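Local coordinates for protein putative DD-carboxypeptidase TP_0574 (Treponema pallidum, PDB 1O75) that has zinc-stimulated carboxypeptidase activity, binds penicillin and may act as a D,D-carboxypeptidase that decreases peptidoglycan cross-linking, at residues A70-G75 with N149-G154; A361-F366 with V398-K403. The protein carries 2 engineered substitutions. All blocks are in the same frame, centred on the assembly; numbering follows the deposited sequence.

Contact 1 (A70-G75 with N149-G154); sequences AVEVLG and NVKVHG. With XE (xenon), chain G.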
loop_
_atom_site.group_PDB
_atom_site.type_symbol
_atom_site.label_atom_id
_atom_site.label_comp_id
_atom_site.label_asym_id
_atom_site.label_seq_id
_atom_site.Cartn_x
_atom_site.Cartn_y
_atom_site.Cartn_z
ATOM N N ALA B 70 -22.182 -1.180 -15.257
ATOM C CA ALA B 70 -23.503 -1.794 -15.061
ATOM C C ALA B 70 -23.186 -3.043 -14.256
ATOM O O ALA B 70 -22.669 -4.030 -14.787
ATOM C CB ALA B 70 -24.138 -2.165 -16.421
ATOM N N VAL B 71 -23.494 -3.004 -12.967
ATOM C CA VAL B 71 -23.147 -4.107 -12.076
ATOM C C VAL B 71 -24.314 -4.779 -11.374
ATOM O O VAL B 71 -25.278 -4.110 -10.992
ATOM C CB VAL B 71 -22.219 -3.584 -10.951
ATOM C CG1 VAL B 71 -21.873 -4.723 -9.954
ATOM C CG2 VAL B 71 -20.977 -2.950 -11.559
ATOM N N GLU B 72 -24.216 -6.093 -11.192
ATOM C CA GLU B 72 -25.220 -6.829 -10.422
ATOM C C GLU B 72 -24.445 -7.604 -9.376
ATOM O O GLU B 72 -23.340 -8.097 -9.644
ATOM C CB GLU B 72 -26.007 -7.837 -11.276
ATOM C CG GLU B 72 -26.967 -7.220 -12.271
ATOM C CD GLU B 72 -27.681 -8.284 -13.085
ATOM O OE1 GLU B 72 -27.004 -9.079 -13.767
ATOM O OE2 GLU B 72 -28.919 -8.335 -13.032
ATOM N N VAL B 73 -25.009 -7.709 -8.179
ATOM C CA VAL B 73 -24.368 -8.469 -7.131
ATOM C C VAL B 73 -25.359 -9.494 -6.603
ATOM O O VAL B 73 -26.572 -9.274 -6.620
ATOM C CB VAL B 73 -23.880 -7.565 -5.962
ATOM C CG1 VAL B 73 -22.744 -6.674 -6.442
ATOM C CG2 VAL B 73 -25.012 -6.702 -5.456
ATOM N N LEU B 74 -24.823 -10.627 -6.183
ATOM C CA LEU B 74 -25.596 -11.720 -5.619
ATOM C C LEU B 74 -25.122 -11.870 -4.180
ATOM O O LEU B 74 -23.915 -11.831 -3.919
ATOM C CB LEU B 74 -25.293 -13.020 -6.363
ATOM C CG LEU B 74 -26.000 -14.268 -5.830
ATOM C CD1 LEU B 74 -27.464 -14.208 -6.256
ATOM C CD2 LEU B 74 -25.339 -15.536 -6.389
ATOM N N GLY B 75 -26.061 -12.053 -3.255
ATOM C CA GLY B 75 -25.690 -12.222 -1.859
ATOM C C GLY B 75 -26.496 -13.289 -1.140
ATOM O O GLY B 75 -27.576 -13.678 -1.608
ATOM N N ASN B 149 -21.134 -12.829 -5.182
ATOM C CA ASN B 149 -20.786 -12.789 -6.604
ATOM C C ASN B 149 -21.098 -11.431 -7.179
ATOM O O ASN B 149 -21.976 -10.719 -6.685
ATOM C CB ASN B 149 -21.585 -13.830 -7.404
ATOM C CG ASN B 149 -21.317 -15.243 -6.961
ATOM O OD1 ASN B 149 -20.427 -15.918 -7.478
ATOM N ND2 ASN B 149 -22.084 -15.697 -5.971
ATOM N N VAL B 150 -20.380 -11.079 -8.244
ATOM C CA VAL B 150 -20.599 -9.813 -8.916
ATOM C C VAL B 150 -20.566 -10.096 -10.411
ATOM O O VAL B 150 -19.810 -10.954 -10.877
ATOM C CB VAL B 150 -19.510 -8.785 -8.562
ATOM C CG1 VAL B 150 -19.782 -7.473 -9.284
ATOM C CG2 VAL B 150 -19.495 -8.554 -7.040
ATOM N N LYS B 151 -21.399 -9.384 -11.152
ATOM C CA LYS B 151 -21.470 -9.564 -12.591
ATOM C C LYS B 151 -21.450 -8.167 -13.179
ATOM O O LYS B 151 -22.279 -7.334 -12.820
ATOM C CB LYS B 151 -22.768 -10.300 -12.955
ATOM C CG LYS B 151 -22.961 -10.582 -14.433
ATOM C CD LYS B 151 -24.204 -11.427 -14.673
ATOM C CE LYS B 151 -24.673 -11.319 -16.117
ATOM N NZ LYS B 151 -25.939 -12.090 -16.388
ATOM N N VAL B 152 -20.467 -7.899 -14.040
ATOM C CA VAL B 152 -20.336 -6.595 -14.672
ATOM C C VAL B 152 -20.607 -6.747 -16.181
ATOM O O VAL B 152 -19.937 -7.530 -16.853
ATOM C CB VAL B 152 -18.929 -6.040 -14.431
ATOM C CG1 VAL B 152 -18.863 -4.575 -14.892
ATOM C CG2 VAL B 152 -18.580 -6.168 -12.936
ATOM N N HIS B 153 -21.564 -5.984 -16.703
ATOM C CA HIS B 153 -21.971 -6.092 -18.108
ATOM C C HIS B 153 -21.320 -5.140 -19.090
ATOM O O HIS B 153 -21.260 -5.428 -20.293
ATOM C CB HIS B 153 -23.476 -5.873 -18.249
ATOM C CG HIS B 153 -24.309 -6.871 -17.512
ATOM N ND1 HIS B 153 -24.908 -8.010 -17.928
ATOM C CD2 HIS B 153 -24.619 -6.738 -16.176
ATOM C CE1 HIS B 153 -25.567 -8.540 -16.843
ATOM N NE2 HIS B 153 -25.378 -7.752 -15.798
ATOM N N GLY B 154 -20.887 -3.993 -18.577
ATOM C CA GLY B 154 -20.305 -2.977 -19.420
ATOM C C GLY B 154 -20.247 -1.623 -18.743
ATOM O O GLY B 154 -20.249 -1.516 -17.513
HETATM XE XE XE G . -24.286 -11.660 -9.843
#

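Contact 2 (A361-F366 with V398-K403); sequences AAVDVF and VEVRFK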
loop_
_atom_site.group_PDB
_atom_site.type_symbol
_atom_site.label_atom_id
_atom_site.label_comp_id
_atom_site.label_asym_id
_atom_site.label_seq_id
_atom_site.Cartn_x
_atom_site.Cartn_y
_atom_site.Cartn_z
ATOM N N ALA B 361 20.660 -11.105 -11.765
ATOM C CA ALA B 361 19.478 -11.657 -11.117
ATOM C C ALA B 361 19.415 -11.172 -9.674
ATOM O O ALA B 361 20.436 -10.819 -9.081
ATOM C CB ALA B 361 19.516 -13.169 -11.154
ATOM N N ALA B 362 18.211 -11.147 -9.114
ATOM C CA ALA B 362 18.018 -10.706 -7.740
ATOM C C ALA B 362 16.884 -11.509 -7.111
ATOM O O ALA B 362 16.088 -12.132 -7.821
ATOM C CB ALA B 362 17.691 -9.221 -7.709
ATOM N N VAL B 363 16.810 -11.509 -5.784
ATOM C CA VAL B 363 15.755 -12.255 -5.122
ATOM C C VAL B 363 15.156 -11.552 -3.914
ATOM O O VAL B 363 15.750 -10.637 -3.337
ATOM C CB VAL B 363 16.250 -13.639 -4.628
ATOM C CG1 VAL B 363 16.932 -14.397 -5.754
ATOM C CG2 VAL B 363 17.191 -13.456 -3.443
ATOM N N ASP B 364 13.956 -11.990 -3.559
ATOM C CA ASP B 364 13.258 -11.520 -2.374
ATOM C C ASP B 364 13.014 -12.843 -1.655
ATOM O O ASP B 364 12.975 -13.896 -2.299
ATOM C CB ASP B 364 11.895 -10.879 -2.694
ATOM C CG ASP B 364 12.010 -9.538 -3.401
ATOM O OD1 ASP B 364 13.021 -8.828 -3.226
ATOM O OD2 ASP B 364 11.059 -9.187 -4.128
ATOM N N VAL B 365 12.882 -12.812 -0.336
ATOM C CA VAL B 365 12.602 -14.032 0.403
ATOM C C VAL B 365 11.693 -13.649 1.548
ATOM O O VAL B 365 12.011 -12.741 2.318
ATOM C CB VAL B 365 13.866 -14.685 0.978
ATOM C CG1 VAL B 365 13.474 -15.947 1.743
ATOM C CG2 VAL B 365 14.844 -15.022 -0.148
ATOM N N PHE B 366 10.557 -14.330 1.652
ATOM C CA PHE B 366 9.609 -14.025 2.704
ATOM C C PHE B 366 8.710 -15.203 3.017
ATOM O O PHE B 366 8.353 -15.973 2.123
ATOM C CB PHE B 366 8.761 -12.809 2.298
ATOM C CG PHE B 366 7.995 -12.997 1.014
ATOM C CD1 PHE B 366 6.731 -13.584 1.017
ATOM C CD2 PHE B 366 8.538 -12.587 -0.200
ATOM C CE1 PHE B 366 6.016 -13.759 -0.176
ATOM C CE2 PHE B 366 7.835 -12.757 -1.395
ATOM C CZ PHE B 366 6.571 -13.345 -1.382
ATOM N N VAL B 398 10.482 -17.620 -2.405
ATOM C CA VAL B 398 11.671 -17.014 -2.994
ATOM C C VAL B 398 11.318 -16.545 -4.396
ATOM O O VAL B 398 10.975 -17.354 -5.267
ATOM C CB VAL B 398 12.847 -18.011 -3.132
ATOM C CG1 VAL B 398 14.080 -17.285 -3.678
ATOM C CG2 VAL B 398 13.159 -18.645 -1.792
ATOM N N GLU B 399 11.385 -15.237 -4.613
ATOM C CA GLU B 399 11.092 -14.708 -5.931
ATOM C C GLU B 399 12.414 -14.371 -6.598
ATOM O O GLU B 399 13.276 -13.724 -6.002
ATOM C CB GLU B 399 10.218 -13.453 -5.851
ATOM C CG GLU B 399 9.977 -12.835 -7.226
ATOM C CD GLU B 399 8.988 -11.691 -7.208
ATOM O OE1 GLU B 399 7.836 -11.914 -6.790
ATOM O OE2 GLU B 399 9.362 -10.575 -7.619
ATOM N N VAL B 400 12.576 -14.827 -7.830
ATOM C CA VAL B 400 13.795 -14.557 -8.574
ATOM C C VAL B 400 13.473 -13.700 -9.779
ATOM O O VAL B 400 12.664 -14.082 -10.619
ATOM C CB VAL B 400 14.459 -15.856 -9.067
ATOM C CG1 VAL B 400 15.688 -15.527 -9.906
ATOM C CG2 VAL B 400 14.842 -16.717 -7.871
ATOM N N ARG B 401 14.090 -12.528 -9.845
ATOM C CA ARG B 401 13.895 -11.635 -10.974
ATOM C C ARG B 401 15.091 -11.768 -11.914
ATOM O O ARG B 401 16.237 -11.570 -11.505
ATOM C CB ARG B 401 13.766 -10.186 -10.497
ATOM C CG ARG B 401 12.417 -9.873 -9.862
ATOM C CD ARG B 401 12.309 -8.407 -9.500
ATOM N NE ARG B 401 13.129 -8.063 -8.344
ATOM C CZ ARG B 401 12.809 -8.339 -7.081
ATOM N NH1 ARG B 401 11.674 -8.965 -6.796
ATOM N NH2 ARG B 401 13.635 -7.993 -6.101
ATOM N N PHE B 402 14.824 -12.132 -13.162
ATOM C CA PHE B 402 15.892 -12.259 -14.147
ATOM C C PHE B 402 15.958 -10.982 -14.971
ATOM O O PHE B 402 15.048 -10.149 -14.941
ATOM C CB PHE B 402 15.643 -13.438 -15.086
ATOM C CG PHE B 402 15.348 -14.726 -14.381
ATOM C CD1 PHE B 402 14.034 -15.137 -14.178
ATOM C CD2 PHE B 402 16.384 -15.546 -13.940
ATOM C CE1 PHE B 402 13.752 -16.348 -13.552
ATOM C CE2 PHE B 402 16.117 -16.760 -13.309
ATOM C CZ PHE B 402 14.798 -17.163 -13.116
ATOM N N LYS B 403 17.040 -10.837 -15.718
ATOM C CA LYS B 403 17.235 -9.670 -16.550
ATOM C C LYS B 403 16.461 -9.776 -17.865
ATOM O O LYS B 403 15.889 -8.794 -18.335
ATOM C CB LYS B 403 18.724 -9.512 -16.853
ATOM C CG LYS B 403 19.118 -8.163 -17.418
ATOM C CD LYS B 403 20.587 -8.196 -17.818
ATOM C CE LYS B 403 21.138 -6.812 -18.088
ATOM N NZ LYS B 403 22.587 -6.899 -18.422
#

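Contact 1 (A70-G75 with N149-G154)
Leu74 O is held by two hydrogen bonds: Asn149 N reaches it at 3.2 Å on a lone pair, and Thr148 OG1 supplies the other. Next along the pair, Glu72 and Lys151 exchange two short backbone bonds, with Lys151 N to Glu72 O at 2.8 Å. The side chains of Glu72, Leu74, Asn149 and Lys151 stand on one face. Glu72 and His153 both put CG anti to the carbonyl carbon (chi1 -70° and -61°), and His153 NE2 donates to Glu72 OE1 at 2.9 Å; the carboxylate oxygen lies in the ring plane, yet the nitrogen comes from above the carboxylate, the planes being 56° apart. Lys151 NZ stays 4.1 Å from Glu72 OE1, too far for a salt bridge, though its charge would probably favour an ionised glutamate. Xenon rests on the same face, 3.7 Å from Lys151 CB and 3.9 Å from Leu74 CB. On the reverse face Val71 crosses Val150 obliquely, CG1 to CG1 at 3.5 Å, while Val73 lies alongside Val150. This antiparallel strand pair belongs to the mixed sheet of Tp47 domain a, with Ala62 and Gln65 of helix 60-65 against its valine face and, with Met104, a xenon pocket on the other.

Contact 2 (A361-F366 with V398-K403)
Asp364 turns CG anti to its carbonyl carbon (chi1 -70°), and Arg401 does the same before bending sharply at chi3 (-73°), which turns its guanidinium toward the carboxylate on the neighbouring strand. The resulting salt bridge is end-on and double: Arg401 NH1 donates to Asp364 OD2 at 2.7 Å, and Arg401 NH2 to Asp364 OD1 at 3.1 Å. Both acceptors lie close to the guanidinium plane, but the nitrogens arrive from above the carboxylate, whose plane is tilted by 49°. Glu399, with CG anti to its backbone N and an extended chain, brings OE2 to the same guanidinium edge, 2.9 Å from Arg401 NH1, in a bond distinctly bent where those to Asp364 are nearly straight. One nitrogen therefore serves two carboxylates, and its charge probably eases the repulsion between Asp364 OD2 and Glu399 OE2, 4.1 Å apart. The network spreads across the sheet: Glu399 OE1 has its main partner in Arg409, while Arg401 NH2 also forms a salt bridge with Asp376, which gives its backbone N to Asp364 OD1. Arg401 also packs on Ser87 of the second subunit. Beneath the charges, the backbones pair through Arg401 N to Ala362 O at 2.9 Å, among other bonds. The opposite face is apolar, Val363 CG1 lying beside Val400 CG2 at 3.8 Å, with Val374, Phe390 and Val412 packed around the valines. The two strands are the central pair of a four-stranded antiparallel sheet, whose order is consistent with the C and F strands of an immunoglobulin-like sandwich.

Overall arrangement
From the N terminus, after strands 8-16 and 53-56 and two helices, the chain runs along strand 69-85, passes through 73 intervening residues that contain much strand and no helix, and returns on strand 143-163, where contact 1 closes that loop within the large mixed sheet. Two further four-stranded sheets follow before contact 2 opens. It closes a shorter loop of 31 residues, joining strands 362-367 and 396-401 in the C-terminal sheet. The two loops are in series, neither nested nor crossed. Their centres lie 38 Å apart, on opposite sides of the chain's centre, and their nearest atoms about 27 Å apart, so each contact knits its own region of a four-domain protein.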